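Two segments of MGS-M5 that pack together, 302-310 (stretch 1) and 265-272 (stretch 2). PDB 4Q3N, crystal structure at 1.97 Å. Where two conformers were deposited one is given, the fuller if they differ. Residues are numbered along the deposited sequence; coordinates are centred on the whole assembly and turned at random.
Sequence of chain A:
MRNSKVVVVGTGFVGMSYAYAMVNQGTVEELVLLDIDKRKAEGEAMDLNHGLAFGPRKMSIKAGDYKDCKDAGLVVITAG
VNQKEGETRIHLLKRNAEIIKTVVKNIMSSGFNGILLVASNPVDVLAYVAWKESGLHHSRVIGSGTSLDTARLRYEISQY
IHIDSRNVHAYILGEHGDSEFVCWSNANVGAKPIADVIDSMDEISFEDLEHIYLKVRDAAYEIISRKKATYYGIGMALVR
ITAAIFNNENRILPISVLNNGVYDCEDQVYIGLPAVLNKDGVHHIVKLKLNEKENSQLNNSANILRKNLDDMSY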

# COMPACT_ATOMS: atom_id res chain seq x y z
N ALA A 302 20.78 -12.33 -30.58
CA ALA A 302 22.07 -12.49 -29.91
C ALA A 302 23.23 -12.20 -30.87
O ALA A 302 24.27 -11.65 -30.47
CB ALA A 302 22.20 -13.90 -29.34
N ASN A 303 23.08 -12.61 -32.12
CA ASN A 303 24.15 -12.37 -33.10
C ASN A 303 24.37 -10.88 -33.33
O ASN A 303 25.49 -10.41 -33.46
CB ASN A 303 23.84 -13.09 -34.39
CG ASN A 303 24.03 -14.60 -34.26
OD1 ASN A 303 24.73 -15.05 -33.34
ND2 ASN A 303 23.41 -15.37 -35.14
N ILE A 304 23.27 -10.15 -33.31
CA ILE A 304 23.28 -8.71 -33.53
C ILE A 304 24.02 -8.01 -32.39
O ILE A 304 24.87 -7.15 -32.62
CB ILE A 304 21.81 -8.17 -33.64
CG1 ILE A 304 21.24 -8.57 -35.02
CG2 ILE A 304 21.75 -6.64 -33.47
CD1 ILE A 304 19.74 -8.28 -35.19
N LEU A 305 23.74 -8.40 -31.16
CA LEU A 305 24.40 -7.84 -29.99
C LEU A 305 25.85 -8.25 -29.93
O LEU A 305 26.75 -7.43 -29.61
CB LEU A 305 23.67 -8.26 -28.70
CG LEU A 305 22.22 -7.78 -28.57
CD1 LEU A 305 21.45 -8.54 -27.44
CD2 LEU A 305 22.20 -6.26 -28.30
N ARG A 306 26.13 -9.49 -30.28
CA ARG A 306 27.52 -9.92 -30.27
C ARG A 306 28.32 -9.12 -31.32
O ARG A 306 29.50 -8.76 -31.10
CB ARG A 306 27.63 -11.43 -30.52
CG ARG A 306 29.02 -11.99 -30.21
CD ARG A 306 29.41 -11.64 -28.77
NE ARG A 306 30.51 -10.70 -28.77
CZ ARG A 306 31.29 -10.42 -27.73
NH1 ARG A 306 31.09 -11.00 -26.54
NH2 ARG A 306 32.31 -9.56 -27.89
N LYS A 307 27.71 -8.81 -32.46
CA LYS A 307 28.43 -8.05 -33.50
C LYS A 307 28.70 -6.61 -33.00
O LYS A 307 29.79 -6.05 -33.23
CB LYS A 307 27.63 -8.03 -34.81
CG LYS A 307 28.26 -7.19 -35.95
CD LYS A 307 29.63 -7.74 -36.33
CE LYS A 307 30.09 -7.19 -37.68
NZ LYS A 307 29.96 -5.70 -37.73
N ASN A 308 27.68 -6.02 -32.37
CA ASN A 308 27.83 -4.72 -31.72
C ASN A 308 29.01 -4.74 -30.75
O ASN A 308 29.89 -3.91 -30.83
CB ASN A 308 26.55 -4.34 -30.95
CG ASN A 308 25.40 -3.92 -31.86
OD1 ASN A 308 25.58 -3.57 -33.03
ND2 ASN A 308 24.19 -3.96 -31.32
N LEU A 309 29.05 -5.72 -29.84
CA LEU A 309 30.13 -5.84 -28.86
C LEU A 309 31.49 -6.04 -29.52
O LEU A 309 32.46 -5.43 -29.10
CB LEU A 309 29.85 -6.99 -27.84
CG LEU A 309 28.72 -6.76 -26.84
CD1 LEU A 309 28.32 -8.04 -26.04
CD2 LEU A 309 28.99 -5.59 -25.87
N ASP A 310 31.57 -6.90 -30.54
CA ASP A 310 32.81 -7.06 -31.28
C ASP A 310 33.31 -5.73 -31.85
O ASP A 310 34.50 -5.38 -31.78
CB ASP A 310 32.62 -8.07 -32.44
CG ASP A 310 32.46 -9.51 -31.98
OD1 ASP A 310 32.73 -9.81 -30.79
OD2 ASP A 310 32.08 -10.36 -32.82
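Stretch 2, residues 265-272: CEDQVYIG

How does stretch 2 lie on the helix? Residues 302-310 are helical throughout, part of a longer helix held by backbone bonds such as Arg306 N to Ala302 O at 2.9 Å. Stretch 2 begins as loop or turn, with Asp267 at helix-like phi/psi values of -77/-40, and then straightens: Val269 is already extended at -144/149, and residues 270-272 form a strand that continues later in the chain. The strand runs roughly antiparallel to the helix, at 148° between their N-to-C directions, and the axes approach to 9.1 Å. In the loop before it, CA of Glu266 lies 5.8 Å from CA of Ala302, and CA of Val269 lies 6.1 Å from CA of Arg306. The loop thus crosses the helix obliquely with a small advance in the helix direction, after which the strand runs back against it.

Which apolar side chains fill the interface? Ala302 is buried and meets three residues of stretch 2: its CB is 3.6 Å from Cys265 CB, 3.8 Å from Ile271 CD1 and 4.2 Å from Val269 CG2. Val269 points toward the helix, and its CG1 lies 4.2 Å from Leu305 CB, 3.8 Å from Arg306 CB and 4.3 Å from Leu309 CD1, so this one methyl touches successive turns. Leu305 reaches the strand itself, with CD1 3.8 Å from Ile271 CG1 and 3.4 Å from Tyr270 O. Tyr270 contributes backbone here; the end of its side chain leads away.

What polar bond ties the two stretches directly? Arg306 NH1 donates to Gln268 O at 2.8 Å, the carbonyl sitting at the edge of the guanidinium, near its plane, where the N-H groups point. The same guanidinium forms a salt bridge within the helix, NH2 to Asp310 OD1 at 2.9 Å, supplemented by a weak bond from NE to that oxygen at 3.1 Å. Arg306 thus joins the backbone of the loop to an acidic residue one turn further along its own helix. Its aliphatic part is also in contact, CG lying 3.4 Å from Glu266 OE1.

Does water help at the Glu266 end? One water accepts from Glu266 N at 2.8 Å and donates to Asn303 OD1, also at 2.8 Å, linking loop backbone to helix side chain. Asn303 starts out pointing away from stretch 2, but with chi1 in the m well its end comes nearer, which puts the amide oxygen within reach of this bridge.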

# COMPACT_ATOMS: atom_id res chain seq x y z
N CYS A 265 21.74 -19.71 -28.04
CA CYS A 265 22.33 -18.57 -28.72
C CYS A 265 23.70 -18.22 -28.12
O CYS A 265 24.12 -18.86 -27.15
CB CYS A 265 21.40 -17.37 -28.63
SG CYS A 265 21.11 -16.82 -26.95
N GLU A 266 24.38 -17.22 -28.70
CA GLU A 266 25.67 -16.72 -28.20
C GLU A 266 25.73 -16.71 -26.68
O GLU A 266 24.80 -16.22 -26.03
CB GLU A 266 25.92 -15.29 -28.73
CG GLU A 266 27.37 -14.89 -28.80
CD GLU A 266 28.11 -15.55 -29.97
OE1 GLU A 266 27.97 -15.13 -31.13
OE2 GLU A 266 28.83 -16.53 -29.72
N ASP A 267 26.80 -17.26 -26.12
CA ASP A 267 26.96 -17.30 -24.67
C ASP A 267 27.37 -15.94 -24.12
O ASP A 267 26.89 -15.52 -23.06
CB ASP A 267 27.99 -18.36 -24.30
CG ASP A 267 27.45 -19.77 -24.46
OD1 ASP A 267 26.28 -19.93 -24.86
OD2 ASP A 267 28.19 -20.73 -24.16
N GLN A 268 28.25 -15.24 -24.83
CA GLN A 268 28.82 -14.01 -24.29
C GLN A 268 28.08 -12.75 -24.79
O GLN A 268 28.64 -11.91 -25.51
CB GLN A 268 30.31 -13.95 -24.62
CG GLN A 268 31.10 -14.96 -23.79
CD GLN A 268 31.26 -14.49 -22.34
OE1 GLN A 268 30.88 -15.19 -21.41
NE2 GLN A 268 31.85 -13.30 -22.16
N VAL A 269 26.81 -12.66 -24.42
CA VAL A 269 25.98 -11.48 -24.60
C VAL A 269 25.05 -11.33 -23.45
O VAL A 269 24.62 -12.34 -22.85
CB VAL A 269 25.09 -11.53 -25.85
CG1 VAL A 269 25.90 -11.41 -27.12
CG2 VAL A 269 24.24 -12.81 -25.88
N TYR A 270 24.72 -10.08 -23.12
CA TYR A 270 23.61 -9.79 -22.24
C TYR A 270 22.45 -9.69 -23.17
O TYR A 270 22.57 -9.10 -24.27
CB TYR A 270 23.82 -8.51 -21.45
CG TYR A 270 24.37 -8.74 -20.05
CD1 TYR A 270 25.72 -9.10 -19.87
CD2 TYR A 270 23.55 -8.60 -18.92
CE1 TYR A 270 26.24 -9.30 -18.58
CE2 TYR A 270 24.08 -8.77 -17.62
CZ TYR A 270 25.41 -9.14 -17.47
OH TYR A 270 25.94 -9.34 -16.21
N ILE A 271 21.32 -10.28 -22.77
CA ILE A 271 20.15 -10.29 -23.64
C ILE A 271 18.88 -10.51 -22.80
O ILE A 271 18.97 -11.02 -21.69
CB ILE A 271 20.33 -11.40 -24.73
CG1 ILE A 271 19.31 -11.28 -25.87
CG2 ILE A 271 20.38 -12.79 -24.07
CD1 ILE A 271 19.66 -12.25 -27.04
N GLY A 272 17.74 -10.05 -23.29
CA GLY A 272 16.50 -10.06 -22.50
C GLY A 272 15.95 -11.49 -22.38
O GLY A 272 15.56 -12.12 -23.38
O HOH W 1 23.51 -16.66 -31.34